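Local atomic coordinates of PilX (Neisseria meningitidis, PDB entry 2OPE), a protein that is a minor type IV pilin that probably takes part in pilus-linked aggregation and adhesion of the meningococcus. Residues Q11-M16 / V90-V95; G18-S23 / R72-V77; D33-I38 / N67-R72; K41-V46 / V61-V66. All coordinates share one frame; numbering follows the deposited sequence.

Contact 1 (Q11-M16 / V90-V95); sequences QLYTEM and VWMNSV
Met16, Tyr13 and Leu12 of the helix meet Val90 and Met92 of the strand in a buried, wholly apolar helix-on-sheet contact near the centre of the chain. Helix 5-28 lies over strand 89-93 with segment axes 8.9 Å apart and running roughly parallel, at 25°. Met92 reaches the helix with its methyl end: CE sits over one face of the Tyr13 ring, offset toward the rim and 4.0 Å from the centroid, a CH-pi contact, and also touches Met16 CB at 3.5 Å. A long N-terminal helix packed on an antiparallel sheet is the core of the type IV pilin fold, and the unbranched, flexible methionine suits this place because its chain can bend at chi3 to bring the methyl to both ring and helix. Val90 puts its two methyls to different uses. CG1, anti to the backbone N (chi1 168°), lies 3.6 Å from Met16 SD and also meets Tyr13 CD1, whereas CG2 faces Leu12 CD2 at 4.0 Å. Phe123 adds an edge-to-face contact to the Tyr13 ring.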
loop_
_atom_site.group_PDB
_atom_site.type_symbol
_atom_site.label_atom_id
_atom_site.label_comp_id
_atom_site.label_asym_id
_atom_site.label_seq_id
_atom_site.Cartn_x
_atom_site.Cartn_y
_atom_site.Cartn_z
ATOM N N GLN A 11 -1.477 9.358 8.366
ATOM C CA GLN A 11 -2.660 9.473 7.516
ATOM C C GLN A 11 -2.554 8.548 6.312
ATOM O O GLN A 11 -3.541 7.971 5.902
ATOM C CB GLN A 11 -2.899 10.920 7.075
ATOM C CG GLN A 11 -2.880 11.904 8.238
ATOM C CD GLN A 11 -3.197 13.321 7.805
ATOM O OE1 GLN A 11 -4.006 13.543 6.888
ATOM N NE2 GLN A 11 -2.571 14.283 8.456
ATOM N N LEU A 12 -1.367 8.441 5.722
ATOM C CA LEU A 12 -1.125 7.498 4.603
ATOM C C LEU A 12 -1.466 6.082 5.079
ATOM O O LEU A 12 -2.111 5.293 4.363
ATOM C CB LEU A 12 0.339 7.563 4.146
ATOM C CG LEU A 12 0.785 6.602 3.050
ATOM C CD1 LEU A 12 0.023 6.899 1.740
ATOM C CD2 LEU A 12 2.300 6.637 2.843
ATOM N N TYR A 13 -1.086 5.762 6.311
ATOM C CA TYR A 13 -1.334 4.427 6.782
ATOM C C TYR A 13 -2.853 4.200 6.765
ATOM O O TYR A 13 -3.350 3.225 6.161
ATOM C CB TYR A 13 -0.718 4.181 8.166
ATOM C CG TYR A 13 -1.060 2.790 8.640
ATOM C CD1 TYR A 13 -0.242 1.715 8.329
ATOM C CD2 TYR A 13 -2.255 2.535 9.336
ATOM C CE1 TYR A 13 -0.586 0.441 8.722
ATOM C CE2 TYR A 13 -2.590 1.278 9.700
ATOM C CZ TYR A 13 -1.768 0.231 9.396
ATOM O OH TYR A 13 -2.107 -1.058 9.797
ATOM N N THR A 14 -3.577 5.134 7.375
ATOM C CA THR A 14 -5.026 5.101 7.475
ATOM C C THR A 14 -5.736 5.136 6.114
ATOM O O THR A 14 -6.776 4.521 5.949
ATOM C CB THR A 14 -5.513 6.254 8.394
ATOM O OG1 THR A 14 -4.942 6.042 9.678
ATOM C CG2 THR A 14 -7.054 6.297 8.545
ATOM N N GLU A 15 -5.167 5.827 5.137
ATOM C CA GLU A 15 -5.766 5.824 3.801
ATOM C C GLU A 15 -5.598 4.438 3.202
ATOM O O GLU A 15 -6.490 3.931 2.505
ATOM C CB GLU A 15 -5.110 6.867 2.883
ATOM C CG GLU A 15 -5.426 8.293 3.275
ATOM C CD GLU A 15 -6.677 8.838 2.634
ATOM O OE1 GLU A 15 -7.353 8.124 1.905
ATOM O OE2 GLU A 15 -6.984 10.003 2.835
ATOM N N MET A 16 -4.450 3.824 3.459
ATOM C CA MET A 16 -4.132 2.565 2.781
ATOM C C MET A 16 -4.991 1.492 3.354
ATOM O O MET A 16 -5.451 0.663 2.603
ATOM C CB MET A 16 -2.639 2.215 2.831
ATOM C CG MET A 16 -1.851 3.159 1.956
ATOM S SD MET A 16 -0.108 2.926 2.106
ATOM C CE MET A 16 0.207 1.192 1.560
ATOM N N VAL A 90 4.940 3.263 3.856
ATOM C CA VAL A 90 4.071 2.248 4.444
ATOM C C VAL A 90 3.969 1.097 3.445
ATOM O O VAL A 90 4.025 1.345 2.215
ATOM C CB VAL A 90 2.678 2.854 4.701
ATOM C CG1 VAL A 90 1.651 1.819 5.040
ATOM C CG2 VAL A 90 2.760 3.927 5.798
ATOM N N TRP A 91 3.855 -0.151 3.936
ATOM C CA TRP A 91 3.309 -1.211 3.084
ATOM C C TRP A 91 2.328 -2.055 3.883
ATOM O O TRP A 91 2.331 -2.026 5.118
ATOM C CB TRP A 91 4.402 -2.068 2.386
ATOM C CG TRP A 91 5.106 -3.053 3.300
ATOM C CD1 TRP A 91 6.158 -2.789 4.137
ATOM C CD2 TRP A 91 4.778 -4.449 3.492
ATOM N NE1 TRP A 91 6.520 -3.938 4.823
ATOM C CE2 TRP A 91 5.671 -4.960 4.467
ATOM C CE3 TRP A 91 3.789 -5.301 2.971
ATOM C CZ2 TRP A 91 5.612 -6.294 4.913
ATOM C CZ3 TRP A 91 3.752 -6.611 3.400
ATOM C CH2 TRP A 91 4.651 -7.094 4.367
ATOM N N MET A 92 1.489 -2.812 3.183
ATOM C CA MET A 92 0.594 -3.767 3.850
ATOM C C MET A 92 0.126 -4.937 2.950
ATOM O O MET A 92 0.175 -4.879 1.707
ATOM C CB MET A 92 -0.600 -3.030 4.550
ATOM C CG MET A 92 -1.495 -2.224 3.576
ATOM S SD MET A 92 -2.831 -1.233 4.282
ATOM C CE MET A 92 -2.025 -0.095 5.405
ATOM N N ASN A 93 -0.270 -6.006 3.643
ATOM C CA ASN A 93 -0.913 -7.250 3.179
ATOM C C ASN A 93 -2.373 -7.050 2.804
ATOM O O ASN A 93 -3.036 -6.242 3.457
ATOM C CB ASN A 93 -1.004 -8.228 4.427
ATOM C CG ASN A 93 0.143 -9.119 4.472
ATOM O OD1 ASN A 93 0.765 -9.268 3.431
ATOM N ND2 ASN A 93 0.514 -9.670 5.632
ATOM N N SER A 94 -2.894 -7.863 1.880
ATOM C CA SER A 94 -4.346 -8.027 1.761
ATOM C C SER A 94 -4.929 -8.707 2.944
ATOM O O SER A 94 -6.139 -8.712 3.082
ATOM C CB SER A 94 -4.759 -8.869 0.553
ATOM O OG SER A 94 -3.960 -10.015 0.464
ATOM N N VAL A 95 -4.078 -9.341 3.749
ATOM C CA VAL A 95 -4.491 -10.071 4.944
ATOM C C VAL A 95 -4.579 -9.146 6.174
ATOM O O VAL A 95 -5.045 -9.530 7.239
ATOM C CB VAL A 95 -3.506 -11.246 5.233
ATOM C CG1 VAL A 95 -3.604 -11.654 6.663
ATOM C CG2 VAL A 95 -3.812 -12.446 4.334
#

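Contact 2 (G18-S23 / R72-V77); sequences GINNIS and RAYSLV
Tyr74 OH donates to Asn20 OD1 at 2.7 Å, in the plane of the amide carbonyl and with a C=O...donor angle of 159°; amide and ring planes are turned 65° apart. The other end of the amide is also held, since Asn20 ND2 donates to Asn93 O on the neighbouring strand. Ser23 comes close to the same hydroxyl, its CB, which points toward the strand from the backbone, lying 3.2 Å from Tyr74 OH. A small side chain suits this place, because the tyrosine comes so near. The serine's own hydroxyl is spent inside the helix: OG, anti to the carbonyl carbon, folds back to Ile19 O at 2.8 Å. That oxygen also takes the helical bond from Ser23 N, the two donors coming from opposite faces of the carbonyl plane. Beside the polar pair, Leu76 CD1 packs 3.9 Å from Asn20 CB and 4.2 Å from Ile19 CG2. The contact thus joins helix 5-28 to strand 74-80 of the pilin sheet, their segments roughly antiparallel at 153°. Because Asn20 is buried, bonding at both ends of its amide offsets the cost of desolvation and fixes which end is oxygen and which nitrogen.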
loop_
_atom_site.group_PDB
_atom_site.type_symbol
_atom_site.label_atom_id
_atom_site.label_comp_id
_atom_site.label_asym_id
_atom_site.label_seq_id
_atom_site.Cartn_x
_atom_site.Cartn_y
_atom_site.Cartn_z
ATOM N N GLY A 18 -8.041 1.969 4.455
ATOM C CA GLY A 18 -9.285 2.260 3.716
ATOM C C GLY A 18 -9.320 1.656 2.319
ATOM O O GLY A 18 -10.279 1.029 1.952
ATOM N N ILE A 19 -8.262 1.874 1.546
ATOM C CA ILE A 19 -8.085 1.251 0.226
ATOM C C ILE A 19 -8.064 -0.288 0.278
ATOM O O ILE A 19 -8.741 -0.950 -0.510
ATOM C CB ILE A 19 -6.798 1.839 -0.463
ATOM C CG1 ILE A 19 -6.960 3.361 -0.656
ATOM C CG2 ILE A 19 -6.479 1.151 -1.792
ATOM C CD1 ILE A 19 -5.650 4.084 -0.999
ATOM N N ASN A 20 -7.310 -0.848 1.215
ATOM C CA ASN A 20 -7.291 -2.298 1.464
ATOM C C ASN A 20 -8.716 -2.853 1.754
ATOM O O ASN A 20 -9.128 -3.904 1.224
ATOM C CB ASN A 20 -6.370 -2.611 2.668
ATOM C CG ASN A 20 -5.570 -3.898 2.502
ATOM O OD1 ASN A 20 -5.594 -4.529 1.450
ATOM N ND2 ASN A 20 -4.823 -4.274 3.542
ATOM N N ASN A 21 -9.471 -2.162 2.598
ATOM C CA ASN A 21 -10.764 -2.695 2.999
ATOM C C ASN A 21 -11.768 -2.703 1.837
ATOM O O ASN A 21 -12.557 -3.636 1.698
ATOM C CB ASN A 21 -11.316 -1.943 4.216
ATOM C CG ASN A 21 -10.627 -2.335 5.474
ATOM O OD1 ASN A 21 -10.028 -3.399 5.532
ATOM N ND2 ASN A 21 -10.729 -1.509 6.515
ATOM N N ILE A 22 -11.734 -1.669 1.008
ATOM C CA ILE A 22 -12.581 -1.648 -0.155
ATOM C C ILE A 22 -12.144 -2.678 -1.203
ATOM O O ILE A 22 -12.984 -3.236 -1.889
ATOM C CB ILE A 22 -12.536 -0.283 -0.802
ATOM C CG1 ILE A 22 -13.123 0.785 0.146
ATOM C CG2 ILE A 22 -13.266 -0.291 -2.180
ATOM C CD1 ILE A 22 -13.141 2.147 -0.516
ATOM N N SER A 23 -10.826 -2.864 -1.374
ATOM C CA SER A 23 -10.315 -3.877 -2.246
ATOM C C SER A 23 -10.795 -5.260 -1.831
ATOM O O SER A 23 -11.224 -6.058 -2.660
ATOM C CB SER A 23 -8.774 -3.845 -2.272
ATOM O OG SER A 23 -8.316 -2.589 -2.801
ATOM N N ARG A 72 -5.472 -12.454 -4.863
ATOM C CA ARG A 72 -5.990 -12.139 -3.534
ATOM C C ARG A 72 -4.882 -11.963 -2.525
ATOM O O ARG A 72 -5.095 -11.324 -1.480
ATOM C CB ARG A 72 -6.974 -13.210 -3.068
ATOM C CG ARG A 72 -8.267 -13.234 -3.925
ATOM C CD ARG A 72 -9.265 -14.298 -3.481
ATOM N NE ARG A 72 -10.561 -13.976 -4.058
ATOM C CZ ARG A 72 -10.911 -14.328 -5.276
ATOM N NH1 ARG A 72 -12.084 -13.975 -5.764
ATOM N NH2 ARG A 72 -10.074 -15.027 -6.012
ATOM N N ALA A 73 -3.710 -12.554 -2.812
ATOM C CA ALA A 73 -2.467 -12.263 -2.075
ATOM C C ALA A 73 -1.757 -11.115 -2.762
ATOM O O ALA A 73 -1.040 -11.327 -3.745
ATOM C CB ALA A 73 -1.570 -13.437 -2.058
ATOM N N TYR A 74 -1.974 -9.899 -2.283
ATOM C CA TYR A 74 -1.268 -8.734 -2.828
ATOM C C TYR A 74 -0.802 -7.915 -1.620
ATOM O O TYR A 74 -1.192 -8.175 -0.487
ATOM C CB TYR A 74 -2.160 -7.876 -3.756
ATOM C CG TYR A 74 -3.398 -7.302 -3.017
ATOM C CD1 TYR A 74 -3.268 -6.185 -2.175
ATOM C CD2 TYR A 74 -4.657 -7.914 -3.109
ATOM C CE1 TYR A 74 -4.338 -5.670 -1.481
ATOM C CE2 TYR A 74 -5.753 -7.393 -2.404
ATOM C CZ TYR A 74 -5.578 -6.260 -1.573
ATOM O OH TYR A 74 -6.604 -5.740 -0.800
ATOM N N SER A 75 0.025 -6.924 -1.883
ATOM C CA SER A 75 0.368 -5.925 -0.901
ATOM C C SER A 75 0.224 -4.520 -1.498
ATOM O O SER A 75 0.273 -4.328 -2.719
ATOM C CB SER A 75 1.781 -6.156 -0.426
ATOM O OG SER A 75 2.643 -6.089 -1.501
ATOM N N LEU A 76 0.016 -3.549 -0.626
ATOM C CA LEU A 76 -0.026 -2.175 -1.020
ATOM C C LEU A 76 1.249 -1.517 -0.551
ATOM O O LEU A 76 1.677 -1.709 0.577
ATOM C CB LEU A 76 -1.232 -1.482 -0.386
ATOM C CG LEU A 76 -2.618 -2.021 -0.706
ATOM C CD1 LEU A 76 -3.696 -1.327 0.197
ATOM C CD2 LEU A 76 -2.914 -1.809 -2.174
ATOM N N VAL A 77 1.848 -0.719 -1.421
ATOM C CA VAL A 77 3.037 0.063 -1.081
ATOM C C VAL A 77 2.688 1.576 -1.116
ATOM O O VAL A 77 2.081 2.068 -2.048
ATOM C CB VAL A 77 4.185 -0.306 -2.073
ATOM C CG1 VAL A 77 5.384 0.549 -1.914
ATOM C CG2 VAL A 77 4.561 -1.779 -1.920
#

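Contact 3 (D33-I38 / N67-R72); sequences DDNQTI and NKEKPR
Asn35 and Pro71 meet at about a right angle, the proline ring lying against the asparagine side chain with Pro71 CD 3.7 Å from Asn35 CG. Asn35 keeps CG anti to its carbonyl carbon, and its amide nitrogen reaches the loop: ND2 donates to Glu69 OE1 at 3.2 Å, with an N-H...acceptor angle of 154°. This nitrogen stands above the carboxylate plane, and amide and carboxylate planes are 63° apart. Glu69 starts away from the helix but bends at chi2 (69°), which swings CD round toward Asn35; its OE2 forms a long salt bridge with Lys68 NZ at 3.6 Å. On the next helical turn, Ile38 CG2 rests on Pro71 CB at 3.8 Å, a branched side chain against a rigid ring. Asp34 N-caps helix 35-48: its OD2 takes both the backbone N and OG1 of Thr37, the former at 2.7 Å. The loop has its own order, a type I turn from Asn67 to Lys70 with an Asx turn in which Asn67 OD1 accepts from Glu69 N. Arg72 extends past Ile38, and its NH1 is held by Leu28 O. The start of helix 35-48 is thus joined to the loop between strands 59-65 and 74-80 by the packing of Asn35 and Ile38 on Pro71 and by one longish amide-to-carboxylate bond. Lys68 may partly offset the charge of Glu69 and so weaken its pull on the Asn35 N-H.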
loop_
_atom_site.group_PDB
_atom_site.type_symbol
_atom_site.label_atom_id
_atom_site.label_comp_id
_atom_site.label_asym_id
_atom_site.label_seq_id
_atom_site.Cartn_x
_atom_site.Cartn_y
_atom_site.Cartn_z
ATOM N N ASP A 33 -15.525 -13.406 -10.793
ATOM C CA ASP A 33 -14.403 -12.855 -11.575
ATOM C C ASP A 33 -13.196 -13.837 -11.575
ATOM O O ASP A 33 -12.890 -14.465 -10.544
ATOM C CB ASP A 33 -13.923 -11.490 -11.016
ATOM C CG ASP A 33 -14.825 -10.281 -11.411
ATOM O OD1 ASP A 33 -14.444 -9.156 -11.031
ATOM O OD2 ASP A 33 -15.877 -10.401 -12.096
ATOM N N ASP A 34 -12.520 -13.952 -12.723
ATOM C CA ASP A 34 -11.291 -14.730 -12.851
ATOM C C ASP A 34 -10.071 -13.930 -12.358
ATOM O O ASP A 34 -10.166 -12.721 -12.076
ATOM C CB ASP A 34 -11.118 -15.250 -14.280
ATOM C CG ASP A 34 -10.763 -14.146 -15.269
ATOM O OD1 ASP A 34 -10.873 -14.354 -16.483
ATOM O OD2 ASP A 34 -10.374 -13.059 -14.846
ATOM N N ASN A 35 -8.947 -14.614 -12.177
ATOM C CA ASN A 35 -7.791 -13.982 -11.545
ATOM C C ASN A 35 -7.200 -12.839 -12.340
ATOM O O ASN A 35 -6.634 -11.903 -11.770
ATOM C CB ASN A 35 -6.705 -15.002 -11.310
ATOM C CG ASN A 35 -7.115 -16.068 -10.321
ATOM O OD1 ASN A 35 -7.975 -15.860 -9.448
ATOM N ND2 ASN A 35 -6.491 -17.223 -10.448
ATOM N N GLN A 36 -7.308 -12.932 -13.668
ATOM C CA GLN A 36 -6.879 -11.857 -14.536
ATOM C C GLN A 36 -7.748 -10.609 -14.344
ATOM O O GLN A 36 -7.254 -9.487 -14.358
ATOM C CB GLN A 36 -6.947 -12.338 -15.985
ATOM C CG GLN A 36 -6.962 -11.228 -16.985
ATOM C CD GLN A 36 -6.472 -11.661 -18.322
ATOM O OE1 GLN A 36 -6.762 -12.796 -18.787
ATOM N NE2 GLN A 36 -5.719 -10.764 -18.985
ATOM N N THR A 37 -9.048 -10.810 -14.168
ATOM C CA THR A 37 -9.993 -9.731 -13.901
ATOM C C THR A 37 -9.819 -9.095 -12.512
ATOM O O THR A 37 -9.851 -7.872 -12.369
ATOM C CB THR A 37 -11.409 -10.248 -14.080
ATOM O OG1 THR A 37 -11.563 -10.683 -15.438
ATOM C CG2 THR A 37 -12.444 -9.182 -13.761
ATOM N N ILE A 38 -9.618 -9.923 -11.488
ATOM C CA ILE A 38 -9.378 -9.409 -10.143
ATOM C C ILE A 38 -8.106 -8.555 -10.162
ATOM O O ILE A 38 -8.070 -7.476 -9.597
ATOM C CB ILE A 38 -9.155 -10.563 -9.107
ATOM C CG1 ILE A 38 -10.390 -11.498 -8.976
ATOM C CG2 ILE A 38 -8.665 -10.013 -7.747
ATOM C CD1 ILE A 38 -11.664 -10.821 -8.610
ATOM N N ASN A 67 2.251 -13.445 -7.504
ATOM C CA ASN A 67 1.734 -14.478 -8.378
ATOM C C ASN A 67 0.430 -13.962 -8.968
ATOM O O ASN A 67 -0.572 -13.805 -8.248
ATOM C CB ASN A 67 1.457 -15.751 -7.551
ATOM C CG ASN A 67 0.965 -16.925 -8.402
ATOM O OD1 ASN A 67 0.834 -16.818 -9.615
ATOM N ND2 ASN A 67 0.663 -18.037 -7.756
ATOM N N LYS A 68 0.439 -13.701 -10.269
ATOM C CA LYS A 68 -0.732 -13.229 -10.974
ATOM C C LYS A 68 -1.879 -14.225 -10.893
ATOM O O LYS A 68 -3.007 -13.913 -11.270
ATOM C CB LYS A 68 -0.398 -12.934 -12.440
ATOM C CG LYS A 68 -0.232 -14.178 -13.316
ATOM C CD LYS A 68 0.067 -13.822 -14.753
ATOM C CE LYS A 68 0.591 -15.036 -15.525
ATOM N NZ LYS A 68 -0.434 -16.106 -15.795
ATOM N N GLU A 69 -1.618 -15.430 -10.409
ATOM C CA GLU A 69 -2.705 -16.411 -10.344
ATOM C C GLU A 69 -3.249 -16.505 -8.901
ATOM O O GLU A 69 -4.274 -17.165 -8.624
ATOM C CB GLU A 69 -2.256 -17.760 -10.923
ATOM C CG GLU A 69 -3.361 -18.534 -11.623
ATOM C CD GLU A 69 -3.867 -17.916 -12.955
ATOM O OE1 GLU A 69 -5.092 -18.000 -13.202
ATOM O OE2 GLU A 69 -3.061 -17.384 -13.757
ATOM N N LYS A 70 -2.568 -15.810 -7.992
ATOM C CA LYS A 70 -3.056 -15.623 -6.644
ATOM C C LYS A 70 -3.199 -14.128 -6.366
ATOM O O LYS A 70 -2.503 -13.573 -5.488
ATOM C CB LYS A 70 -2.083 -16.263 -5.642
ATOM C CG LYS A 70 -2.720 -16.741 -4.326
ATOM C CD LYS A 70 -1.726 -16.791 -3.210
ATOM C CE LYS A 70 -2.225 -17.659 -2.034
ATOM N NZ LYS A 70 -1.464 -17.404 -0.752
ATOM N N PRO A 71 -4.102 -13.450 -7.097
ATOM C CA PRO A 71 -4.231 -11.988 -6.929
ATOM C C PRO A 71 -4.789 -11.559 -5.575
ATOM O O PRO A 71 -4.605 -10.417 -5.194
ATOM C CB PRO A 71 -5.205 -11.583 -8.039
ATOM C CG PRO A 71 -5.950 -12.805 -8.363
ATOM C CD PRO A 71 -5.051 -13.977 -8.091
ATOM N N ARG A 72 -5.472 -12.454 -4.863
ATOM C CA ARG A 72 -5.990 -12.139 -3.534
ATOM C C ARG A 72 -4.882 -11.963 -2.525
ATOM O O ARG A 72 -5.095 -11.324 -1.480
ATOM C CB ARG A 72 -6.974 -13.210 -3.068
ATOM C CG ARG A 72 -8.267 -13.234 -3.925
ATOM C CD ARG A 72 -9.265 -14.298 -3.481
ATOM N NE ARG A 72 -10.561 -13.976 -4.058
ATOM C CZ ARG A 72 -10.911 -14.328 -5.276
ATOM N NH1 ARG A 72 -12.084 -13.975 -5.764
ATOM N NH2 ARG A 72 -10.074 -15.027 -6.012
HETATM O O HOH W 1 -13.503 -14.447 -7.751
#

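Contact 4 (K41-V46 / V61-V66)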
loop_
_atom_site.group_PDB
_atom_site.type_symbol
_atom_site.label_atom_id
_atom_site.label_comp_id
_atom_site.label_asym_id
_atom_site.label_seq_id
_atom_site.Cartn_x
_atom_site.Cartn_y
_atom_site.Cartn_z
ATOM N N LYS A 41 -8.568 -5.181 -12.148
ATOM C CA LYS A 41 -9.436 -4.366 -11.271
ATOM C C LYS A 41 -8.688 -3.813 -10.047
ATOM O O LYS A 41 -8.742 -2.606 -9.789
ATOM C CB LYS A 41 -10.692 -5.123 -10.864
ATOM C CG LYS A 41 -11.780 -5.185 -11.965
ATOM C CD LYS A 41 -12.988 -5.935 -11.432
ATOM C CE LYS A 41 -14.127 -6.135 -12.478
ATOM N NZ LYS A 41 -15.181 -7.067 -11.933
ATOM N N LEU A 42 -7.924 -4.640 -9.341
ATOM C CA LEU A 42 -7.167 -4.099 -8.220
ATOM C C LEU A 42 -6.273 -2.948 -8.655
ATOM O O LEU A 42 -6.231 -1.896 -8.006
ATOM C CB LEU A 42 -6.308 -5.191 -7.551
ATOM C CG LEU A 42 -7.124 -6.180 -6.700
ATOM C CD1 LEU A 42 -6.335 -7.473 -6.457
ATOM C CD2 LEU A 42 -7.602 -5.549 -5.387
ATOM N N GLU A 43 -5.543 -3.175 -9.752
ATOM C CA GLU A 43 -4.595 -2.210 -10.329
ATOM C C GLU A 43 -5.269 -0.904 -10.757
ATOM O O GLU A 43 -4.743 0.170 -10.509
ATOM C CB GLU A 43 -3.780 -2.870 -11.483
ATOM C CG GLU A 43 -2.889 -4.053 -11.004
ATOM C CD GLU A 43 -2.214 -4.824 -12.139
ATOM O OE1 GLU A 43 -2.617 -4.686 -13.313
ATOM O OE2 GLU A 43 -1.259 -5.582 -11.865
ATOM N N ARG A 44 -6.412 -0.980 -11.420
ATOM C CA ARG A 44 -7.151 0.234 -11.794
ATOM C C ARG A 44 -7.684 0.950 -10.582
ATOM O O ARG A 44 -7.624 2.162 -10.504
ATOM C CB ARG A 44 -8.332 -0.110 -12.697
ATOM C CG ARG A 44 -8.100 0.240 -14.119
ATOM C CD ARG A 44 -9.234 -0.227 -14.978
ATOM N NE ARG A 44 -9.313 -1.679 -14.940
ATOM C CZ ARG A 44 -8.851 -2.454 -15.910
ATOM N NH1 ARG A 44 -8.967 -3.781 -15.813
ATOM N NH2 ARG A 44 -8.295 -1.893 -16.992
ATOM N N PHE A 45 -8.256 0.200 -9.647
ATOM C CA PHE A 45 -8.900 0.818 -8.511
ATOM C C PHE A 45 -7.863 1.553 -7.675
ATOM O O PHE A 45 -7.993 2.734 -7.407
ATOM C CB PHE A 45 -9.641 -0.183 -7.615
ATOM C CG PHE A 45 -10.122 0.455 -6.341
ATOM C CD1 PHE A 45 -9.633 0.043 -5.088
ATOM C CD2 PHE A 45 -10.936 1.563 -6.400
ATOM C CE1 PHE A 45 -10.050 0.679 -3.924
ATOM C CE2 PHE A 45 -11.351 2.204 -5.240
ATOM C CZ PHE A 45 -10.905 1.764 -4.002
ATOM N N VAL A 46 -6.835 0.830 -7.267
ATOM C CA VAL A 46 -5.757 1.397 -6.445
ATOM C C VAL A 46 -5.060 2.578 -7.081
ATOM O O VAL A 46 -4.826 3.602 -6.429
ATOM C CB VAL A 46 -4.692 0.336 -6.122
ATOM C CG1 VAL A 46 -3.437 1.001 -5.455
ATOM C CG2 VAL A 46 -5.332 -0.810 -5.238
ATOM N N VAL A 61 0.382 5.502 -4.117
ATOM C CA VAL A 61 0.020 4.183 -3.628
ATOM C C VAL A 61 -0.105 3.180 -4.800
ATOM O O VAL A 61 -0.697 3.482 -5.847
ATOM C CB VAL A 61 -1.250 4.268 -2.728
ATOM C CG1 VAL A 61 -1.744 2.901 -2.343
ATOM C CG2 VAL A 61 -0.936 5.082 -1.478
ATOM N N SER A 62 0.492 1.991 -4.648
ATOM C CA SER A 62 0.421 0.994 -5.730
ATOM C C SER A 62 0.181 -0.376 -5.112
ATOM O O SER A 62 0.442 -0.532 -3.924
ATOM C CB SER A 62 1.702 1.020 -6.557
ATOM O OG SER A 62 2.834 0.936 -5.690
ATOM N N VAL A 63 -0.305 -1.339 -5.912
ATOM C CA VAL A 63 -0.655 -2.718 -5.470
ATOM C C VAL A 63 0.276 -3.725 -6.206
ATOM O O VAL A 63 0.663 -3.535 -7.377
ATOM C CB VAL A 63 -2.200 -3.039 -5.720
ATOM C CG1 VAL A 63 -2.540 -2.926 -7.220
ATOM C CG2 VAL A 63 -2.604 -4.373 -5.236
ATOM N N HIS A 64 0.688 -4.772 -5.511
ATOM C CA HIS A 64 1.738 -5.634 -6.036
ATOM C C HIS A 64 1.386 -7.087 -5.810
ATOM O O HIS A 64 0.681 -7.412 -4.879
ATOM C CB HIS A 64 3.087 -5.237 -5.392
ATOM C CG HIS A 64 3.417 -3.778 -5.574
ATOM N ND1 HIS A 64 4.191 -3.309 -6.619
ATOM C CD2 HIS A 64 2.999 -2.674 -4.887
ATOM C CE1 HIS A 64 4.272 -1.989 -6.543
ATOM N NE2 HIS A 64 3.561 -1.576 -5.502
ATOM N N PHE A 65 1.862 -7.950 -6.684
ATOM C CA PHE A 65 1.475 -9.345 -6.727
ATOM C C PHE A 65 2.716 -10.199 -6.851
ATOM O O PHE A 65 3.602 -9.933 -7.664
ATOM C CB PHE A 65 0.584 -9.596 -7.959
ATOM C CG PHE A 65 -0.634 -8.733 -7.994
ATOM C CD1 PHE A 65 -1.807 -9.147 -7.347
ATOM C CD2 PHE A 65 -0.600 -7.479 -8.613
ATOM C CE1 PHE A 65 -2.924 -8.326 -7.320
ATOM C CE2 PHE A 65 -1.698 -6.668 -8.606
ATOM C CZ PHE A 65 -2.873 -7.074 -7.949
ATOM N N VAL A 66 2.791 -11.256 -6.080
ATOM C CA VAL A 66 3.881 -12.170 -6.299
ATOM C C VAL A 66 3.523 -13.069 -7.464
ATOM O O VAL A 66 4.363 -13.368 -8.314
ATOM C CB VAL A 66 4.190 -12.976 -5.034
ATOM C CG1 VAL A 66 5.117 -14.186 -5.354
ATOM C CG2 VAL A 66 4.859 -12.041 -4.030
#
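Phe65 presents its ring edge to Leu42. Leu42 CB lies in the ring plane, and Leu42 CD1 approaches Phe65 CE1 to 3.6 Å. Glu43 also meets the ring, with CG touching Phe65 CE2 at 3.7 Å and OE2 3.5 Å from that same carbon; carboxylate and ring planes are 66° apart. The extended chain beyond CG lets the glutamate give its methylene to the aromatic while OE2 also pairs with Lys39 NZ, so a charged residue fits at the margin of the interface. Helix 35-48 here runs almost antiparallel to strand 59-65, at 167°, and covers the strand that forms one edge of the pilin's antiparallel sheet; Ser23 of helix 5-28 also touches Leu42. Val63 faces the helix with CG1 set between its backbone N and carbonyl carbon (chi1 60°), which places this methyl 3.8 Å from Glu43 CA and close to Leu42 O, against the helix backbone itself. Short beta-branched valines suit both elements at this point, because the segment axes come within 7.8 Å. Val46 crosses Val63 obliquely, CG2 standing 3.9 Å from Val63 CB. The other methyl of Val46, CG1, meets Val61 O at 3.7 Å and Val61 CG1 at 4.0 Å.

From the N terminus, helix 5-28 supplies the first segments of contact 1 and then contact 2, and helix 35-48 those of contact 3 and then contact 4. The chain returns through strand 59-65, the following loop, and strands 74-80 and 89-93, so the loops close in reverse order: contact 4 first, then 3, 2 and 1, each enclosing the one before, with none crossing. Contacts 1, 2 and 4 set two helices on three successive strands of one sheet, while contact 3 ties in the far loop. Between contacts 1 and 2, Ser94 OG probably hydrogen-bonds Arg72 O, the residue that contacts 2 and 3 share at their border.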